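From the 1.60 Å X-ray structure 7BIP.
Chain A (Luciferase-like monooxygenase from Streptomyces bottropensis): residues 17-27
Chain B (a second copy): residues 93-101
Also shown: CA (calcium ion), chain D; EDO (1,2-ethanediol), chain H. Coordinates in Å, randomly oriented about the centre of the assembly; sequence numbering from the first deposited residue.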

# COMPACT_ATOMS: atom_id res chain seq x y z
N SER A 17 -8.86 -13.39 13.55
CA SER A 17 -7.71 -12.51 13.60
C SER A 17 -7.47 -11.90 12.22
O SER A 17 -7.87 -12.44 11.19
CB SER A 17 -6.45 -13.26 14.06
OG SER A 17 -5.99 -14.18 13.08
N ALA A 18 -6.85 -10.73 12.22
CA ALA A 18 -6.45 -10.13 10.95
C ALA A 18 -5.43 -11.01 10.23
O ALA A 18 -5.42 -11.05 9.00
CB ALA A 18 -5.88 -8.73 11.19
N GLY A 19 -4.59 -11.72 10.97
CA GLY A 19 -3.64 -12.60 10.31
C GLY A 19 -4.34 -13.67 9.50
O GLY A 19 -4.01 -13.92 8.34
N GLN A 20 -5.34 -14.32 10.11
CA GLN A 20 -6.10 -15.32 9.37
C GLN A 20 -6.87 -14.68 8.21
O GLN A 20 -6.90 -15.24 7.11
CB GLN A 20 -7.05 -16.06 10.32
CG GLN A 20 -7.83 -17.16 9.63
CD GLN A 20 -8.84 -17.82 10.55
OE1 GLN A 20 -8.82 -17.61 11.76
NE2 GLN A 20 -9.73 -18.61 9.97
N HIS A 21 -7.50 -13.53 8.46
CA HIS A 21 -8.26 -12.85 7.41
C HIS A 21 -7.40 -12.59 6.19
O HIS A 21 -7.83 -12.83 5.05
CB HIS A 21 -8.82 -11.53 7.93
CG HIS A 21 -9.30 -10.62 6.83
ND1 HIS A 21 -10.48 -10.85 6.15
CD2 HIS A 21 -8.74 -9.53 6.27
CE1 HIS A 21 -10.62 -9.91 5.22
NE2 HIS A 21 -9.58 -9.10 5.28
N PHE A 22 -6.18 -12.09 6.39
CA PHE A 22 -5.40 -11.70 5.22
C PHE A 22 -4.83 -12.90 4.50
O PHE A 22 -4.77 -12.90 3.27
CB PHE A 22 -4.32 -10.68 5.60
CG PHE A 22 -4.86 -9.28 5.70
CD1 PHE A 22 -5.27 -8.60 4.56
CD2 PHE A 22 -5.03 -8.67 6.94
CE1 PHE A 22 -5.81 -7.32 4.64
CE2 PHE A 22 -5.58 -7.38 7.03
CZ PHE A 22 -5.97 -6.71 5.89
N GLU A 23 -4.44 -13.95 5.23
CA GLU A 23 -3.99 -15.16 4.55
C GLU A 23 -5.11 -15.75 3.71
O GLU A 23 -4.89 -16.16 2.57
CB GLU A 23 -3.49 -16.19 5.55
CG GLU A 23 -2.87 -17.39 4.88
CD GLU A 23 -2.70 -18.56 5.82
OE1 GLU A 23 -2.14 -18.36 6.91
OE2 GLU A 23 -3.13 -19.68 5.45
N GLU A 24 -6.33 -15.78 4.26
CA GLU A 24 -7.45 -16.35 3.54
C GLU A 24 -7.83 -15.48 2.35
O GLU A 24 -8.11 -16.00 1.26
CB GLU A 24 -8.64 -16.52 4.49
CG GLU A 24 -8.41 -17.64 5.50
CD GLU A 24 -9.55 -17.80 6.48
OE1 GLU A 24 -10.52 -17.02 6.40
OE2 GLU A 24 -9.47 -18.70 7.34
N SER A 25 -7.82 -14.15 2.52
CA SER A 25 -8.20 -13.29 1.41
C SER A 25 -7.20 -13.38 0.26
O SER A 25 -7.60 -13.35 -0.91
CB SER A 25 -8.33 -11.84 1.89
OG SER A 25 -9.58 -11.67 2.52
N LEU A 26 -5.90 -13.45 0.57
CA LEU A 26 -4.93 -13.60 -0.51
C LEU A 26 -5.10 -14.94 -1.23
O LEU A 26 -4.91 -15.03 -2.45
CB LEU A 26 -3.50 -13.45 0.02
CG LEU A 26 -3.10 -12.02 0.38
CD1 LEU A 26 -1.77 -12.00 1.13
CD2 LEU A 26 -3.02 -11.14 -0.87
N ARG A 27 -5.46 -16.00 -0.50
CA ARG A 27 -5.69 -17.28 -1.15
C ARG A 27 -6.93 -17.24 -2.04
O ARG A 27 -6.94 -17.86 -3.12
CB ARG A 27 -5.80 -18.39 -0.11
CG ARG A 27 -6.07 -19.79 -0.67
CD ARG A 27 -5.10 -20.17 -1.77
NE ARG A 27 -5.57 -21.34 -2.52
CZ ARG A 27 -5.24 -21.61 -3.77
NH1 ARG A 27 -4.42 -20.80 -4.43
NH2 ARG A 27 -5.72 -22.69 -4.37
N ALA B 93 -0.49 -1.63 9.71
CA ALA B 93 -1.08 -2.80 10.37
C ALA B 93 -1.52 -3.84 9.34
O ALA B 93 -1.35 -5.05 9.56
CB ALA B 93 -2.25 -2.38 11.26
N MET B 94 -2.11 -3.40 8.23
CA MET B 94 -2.40 -4.34 7.14
C MET B 94 -1.13 -5.04 6.68
O MET B 94 -1.11 -6.26 6.52
CB MET B 94 -3.05 -3.61 5.95
CG MET B 94 -4.42 -3.02 6.21
SD MET B 94 -5.07 -2.23 4.71
CE MET B 94 -5.47 -3.67 3.70
N LEU B 95 -0.08 -4.26 6.42
CA LEU B 95 1.17 -4.85 5.93
C LEU B 95 1.74 -5.84 6.95
O LEU B 95 2.21 -6.92 6.57
CB LEU B 95 2.17 -3.74 5.61
CG LEU B 95 3.56 -4.20 5.16
CD1 LEU B 95 3.47 -5.19 3.98
CD2 LEU B 95 4.38 -2.98 4.76
N ASP B 96 1.68 -5.50 8.24
CA ASP B 96 2.15 -6.42 9.27
C ASP B 96 1.45 -7.77 9.17
O ASP B 96 2.09 -8.83 9.23
CB ASP B 96 1.92 -5.82 10.65
CG ASP B 96 2.65 -6.57 11.75
OD1 ASP B 96 3.71 -7.14 11.43
OD2 ASP B 96 2.16 -6.58 12.91
N ASN B 97 0.12 -7.75 9.01
CA ASN B 97 -0.62 -9.00 8.95
C ASN B 97 -0.39 -9.73 7.63
O ASN B 97 -0.27 -10.96 7.61
CB ASN B 97 -2.11 -8.73 9.18
CG ASN B 97 -2.43 -8.52 10.64
OD1 ASN B 97 -2.39 -9.46 11.42
ND2 ASN B 97 -2.68 -7.27 11.04
N ILE B 98 -0.36 -9.01 6.51
CA ILE B 98 -0.08 -9.63 5.22
C ILE B 98 1.26 -10.36 5.25
O ILE B 98 1.39 -11.48 4.73
CB ILE B 98 -0.13 -8.56 4.11
CG1 ILE B 98 -1.59 -8.15 3.84
CG2 ILE B 98 0.58 -9.04 2.84
CD1 ILE B 98 -1.72 -6.83 3.07
N SER B 99 2.26 -9.76 5.89
CA SER B 99 3.60 -10.33 5.94
C SER B 99 3.78 -11.33 7.08
O SER B 99 4.88 -11.86 7.25
CB SER B 99 4.64 -9.22 6.11
OG SER B 99 4.57 -8.69 7.43
N GLN B 100 2.73 -11.56 7.87
CA GLN B 100 2.76 -12.49 8.99
C GLN B 100 3.86 -12.12 9.98
O GLN B 100 4.62 -12.97 10.46
CB GLN B 100 2.87 -13.94 8.48
CG GLN B 100 1.73 -14.26 7.48
CD GLN B 100 1.26 -15.71 7.49
OE1 GLN B 100 0.06 -16.00 7.47
NE2 GLN B 100 2.20 -16.63 7.49
N GLY B 101 3.92 -10.84 10.33
CA GLY B 101 4.79 -10.39 11.40
C GLY B 101 6.21 -10.06 11.01
O GLY B 101 7.08 -10.00 11.89
CA CA D . -2.48 -20.71 7.41
C1 EDO H . -5.49 -20.46 2.88
O1 EDO H . -4.06 -20.47 2.97
C2 EDO H . -6.10 -20.53 4.27
O2 EDO H . -6.09 -21.88 4.73
O HOH W 1 -1.62 -13.35 7.18
O HOH W 2 -3.34 -10.86 13.48
O HOH W 3 -3.64 -22.02 5.83

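How do the two backbones meet? In chain A a helix begins at Ala A18 and runs through Arg A27 and beyond; chain B contributes the end of a helix, Ala B93 to Ile B98. Their axes approach to 8.7 Å, with 71° between their N-to-C directions, so contact is concentrated near the crossing rather than spread along both helices. The backbones come nearest at Gly A19 and Asn B97, whose CA atoms lie 4.9 Å apart. The chain A helix is capped at its start, where Ser A17 OG accepts from Gln A20 N at 3.0 Å, while the chain B helix ends in a Schellman motif in which Gln B100 has positive phi and Gly B101 N bonds to Asp B96 O at 2.9 Å.

What fills the apolar part of the contact? The stretches bury 391 Å² between them, both sides summed, and Phe A22, Asn B97 and Ile B98 are all buried. Phe A22 points its CA-to-CB bond toward chain B, and its m rotamer lays the ring among three residues of that helix. The ring's CZ is 3.8 Å from Met B94 CE, its CD2 3.7 Å from Asn B97 CB, and its CD1 3.8 Å from Ile B98 CG1. A broad, flat side chain suits this place because it can touch successive turns at once; Phe A22 has the largest area covered by the partner stretch. One turn on, Leu A26 CD1 reaches Ile B98 CG2 at 4.1 Å, extending the same apolar patch. Met B94, Ile B98 and Leu A26 suit it because their side chains need no hydrogen-bonding partners.

How is a polar asparagine accommodated beside these apolar groups? Asn B97 ND2 donates to its own helix, at Ala B93 O (3.0 Å). The small Ala A18 packs its CB 3.5 Å from Asn B97 CG. Gly A19 N and Asn B97 OD1 are 3.2 Å apart, but the angle is poor for a direct hydrogen bond. Water 2 joins them instead, accepting from Gly A19 N at 2.9 Å and donating to Asn B97 OD1 at 2.7 Å. Water 1 lies 2.7 Å from Gly A19 O and 2.8 Å from Asn B97 O, within hydrogen-bonding geometry of both carbonyls.

What happens where the contact is more open? Glu A23 extends with chi1 and chi2 both t, and its negative carboxylate binds the calcium ion through OE1 at 2.4 Å and OE2 at 2.3 Å. Ethanediol O1 donates to Glu A23 OE2 at 2.8 Å. Neither ligand contacts the chain B stretch. The end of the exposed Gln B100 side chain comes near this carboxylate.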